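Local coordinates for protein flavodoxin (Bacteroides uniformis, PDB 4J8P) that binds flavin mononucleotide in a flavodoxin-like domain and probably serves as an electron-transfer flavoprotein, at residues G6-A11 with Y80-I85. Numbering follows the deposited sequence.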
loop_
_atom_site.group_PDB
_atom_site.type_symbol
_atom_site.label_atom_id
_atom_site.label_comp_id
_atom_site.label_asym_id
_atom_site.label_seq_id
_atom_site.Cartn_x
_atom_site.Cartn_y
_atom_site.Cartn_z
ATOM N N GLY A 6 2.585 6.983 -19.492
ATOM C CA GLY A 6 3.830 7.267 -18.785
ATOM C C GLY A 6 3.646 8.038 -17.489
ATOM O O GLY A 6 4.599 8.659 -17.008
ATOM N N LYS A 7 2.421 7.991 -16.909
ATOM C CA LYS A 7 2.070 8.714 -15.680
ATOM C C LYS A 7 2.408 7.903 -14.431
ATOM O O LYS A 7 2.758 6.725 -14.534
ATOM C CB LYS A 7 0.582 9.083 -15.645
ATOM C CG LYS A 7 0.098 10.003 -16.773
ATOM C CD LYS A 7 -0.661 11.211 -16.221
ATOM C CE LYS A 7 -2.103 10.947 -15.842
ATOM N NZ LYS A 7 -2.999 10.933 -17.031
ATOM N N THR A 8 2.343 8.559 -13.259
ATOM C CA THR A 8 2.642 7.901 -11.984
ATOM C C THR A 8 1.420 7.946 -11.089
ATOM O O THR A 8 0.744 8.978 -10.974
ATOM C CB THR A 8 3.878 8.538 -11.303
ATOM O OG1 THR A 8 5.017 8.369 -12.163
ATOM C CG2 THR A 8 4.172 7.941 -9.911
ATOM N N LEU A 9 1.117 6.789 -10.480
ATOM C CA LEU A 9 0.008 6.658 -9.543
ATOM C C LEU A 9 0.573 6.460 -8.160
ATOM O O LEU A 9 1.490 5.660 -8.022
ATOM C CB LEU A 9 -0.877 5.442 -9.925
ATOM C CG LEU A 9 -2.110 5.194 -9.018
ATOM C CD1 LEU A 9 -3.111 6.359 -9.136
ATOM C CD2 LEU A 9 -2.820 3.876 -9.383
ATOM N N VAL A 10 0.045 7.169 -7.128
ATOM C CA VAL A 10 0.446 6.889 -5.744
ATOM C C VAL A 10 -0.816 6.383 -5.081
ATOM O O VAL A 10 -1.703 7.188 -4.770
ATOM C CB VAL A 10 1.091 8.086 -5.013
ATOM C CG1 VAL A 10 1.364 7.772 -3.541
ATOM C CG2 VAL A 10 2.368 8.511 -5.726
ATOM N N ALA A 11 -0.939 5.055 -4.967
ATOM C CA ALA A 11 -2.080 4.396 -4.346
ATOM C C ALA A 11 -1.741 4.065 -2.905
ATOM O O ALA A 11 -0.589 3.712 -2.615
ATOM C CB ALA A 11 -2.416 3.127 -5.108
ATOM N N TYR A 80 -0.735 4.610 -16.508
ATOM C CA TYR A 80 0.423 4.638 -15.619
ATOM C C TYR A 80 1.509 3.644 -15.992
ATOM O O TYR A 80 1.205 2.482 -16.272
ATOM C CB TYR A 80 -0.037 4.325 -14.186
ATOM C CG TYR A 80 -1.180 5.192 -13.712
ATOM C CD1 TYR A 80 -0.984 6.540 -13.427
ATOM C CD2 TYR A 80 -2.462 4.672 -13.578
ATOM C CE1 TYR A 80 -2.039 7.350 -13.020
ATOM C CE2 TYR A 80 -3.517 5.464 -13.130
ATOM C CZ TYR A 80 -3.303 6.808 -12.870
ATOM O OH TYR A 80 -4.317 7.594 -12.385
ATOM N N ASP A 81 2.782 4.063 -15.902
ATOM C CA ASP A 81 3.894 3.134 -16.085
ATOM C C ASP A 81 4.557 2.875 -14.720
ATOM O O ASP A 81 5.377 1.969 -14.607
ATOM C CB ASP A 81 4.917 3.620 -17.136
ATOM C CG ASP A 81 5.810 4.806 -16.793
ATOM O OD1 ASP A 81 5.771 5.273 -15.638
ATOM O OD2 ASP A 81 6.563 5.265 -17.689
ATOM N N THR A 82 4.200 3.693 -13.688
ATOM C CA THR A 82 4.782 3.592 -12.353
ATOM C C THR A 82 3.691 3.693 -11.327
ATOM O O THR A 82 2.896 4.640 -11.385
ATOM C CB THR A 82 5.840 4.703 -12.114
ATOM O OG1 THR A 82 6.834 4.636 -13.138
ATOM C CG2 THR A 82 6.563 4.553 -10.760
ATOM N N ILE A 83 3.646 2.742 -10.387
ATOM C CA ILE A 83 2.634 2.758 -9.342
ATOM C C ILE A 83 3.286 2.559 -7.998
ATOM O O ILE A 83 3.925 1.527 -7.768
ATOM C CB ILE A 83 1.536 1.684 -9.566
ATOM C CG1 ILE A 83 0.858 1.887 -10.967
ATOM C CG2 ILE A 83 0.502 1.721 -8.382
ATOM C CD1 ILE A 83 -0.218 0.894 -11.297
ATOM N N TYR A 84 3.129 3.545 -7.123
ATOM C CA TYR A 84 3.572 3.390 -5.728
ATOM C C TYR A 84 2.391 2.824 -4.946
ATOM O O TYR A 84 1.249 3.233 -5.207
ATOM C CB TYR A 84 3.966 4.730 -5.128
ATOM C CG TYR A 84 5.233 5.315 -5.671
ATOM C CD1 TYR A 84 5.254 5.947 -6.908
ATOM C CD2 TYR A 84 6.422 5.257 -4.936
ATOM C CE1 TYR A 84 6.441 6.477 -7.428
ATOM C CE2 TYR A 84 7.602 5.810 -5.430
ATOM C CZ TYR A 84 7.602 6.419 -6.676
ATOM O OH TYR A 84 8.766 6.953 -7.189
ATOM N N ILE A 85 2.629 1.854 -4.022
ATOM C CA ILE A 85 1.540 1.282 -3.219
ATOM C C ILE A 85 1.939 1.423 -1.783
ATOM O O ILE A 85 2.943 0.831 -1.368
ATOM C CB ILE A 85 1.253 -0.198 -3.590
ATOM C CG1 ILE A 85 0.889 -0.313 -5.087
ATOM C CG2 ILE A 85 0.112 -0.742 -2.681
ATOM C CD1 ILE A 85 0.587 -1.747 -5.503
HETATM O O HOH W 1 6.197 7.623 -14.880
#
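K7-A11 and T82-I85 pair as neighbouring parallel strands, their axes 4.7 Å apart at closest, joined by hydrogen bonds from L9 N to T82 O, Y84 N to L9 O and A11 N to Y84 O. A beta bulge opens the ladder: the register slips by one residue between K7 and T8, and K7 O accepts D81 N at 3.0 Å, with T82 N a weak second donor. Just before the chain turns at D81, the Y80 ring packs against K7-L9, and L9 CB sits over the ring centre in a CH-pi contact, 3.7 Å from the centroid. Chi1 of L9 (-179°) puts CG anti to the backbone N; beyond it CD1 packs against Y80 OH and CZ, and CD2 meets I83 CG2 at 4.1 Å. An alanine in place of Y80 would probably leave L9 without its aromatic floor and open a gap beside K7 CB. On the T8, V10 and Y84 face, T8 CG2 meets the edge of the Y84 ring, 3.7 Å from CE1, while V10 CG2 approaches CD1; V30 of helix 18-30 touches all three side chains. At the G6 and D81 end of the pair a water joins G6 O, T8 OG1 and D81 OD1, the last also accepting T82 OG1. Strand 7-12 pairs here with 80-88, the middle strand of the five-stranded 2-1-3-4-5 parallel sheet of the flavodoxin-like fold.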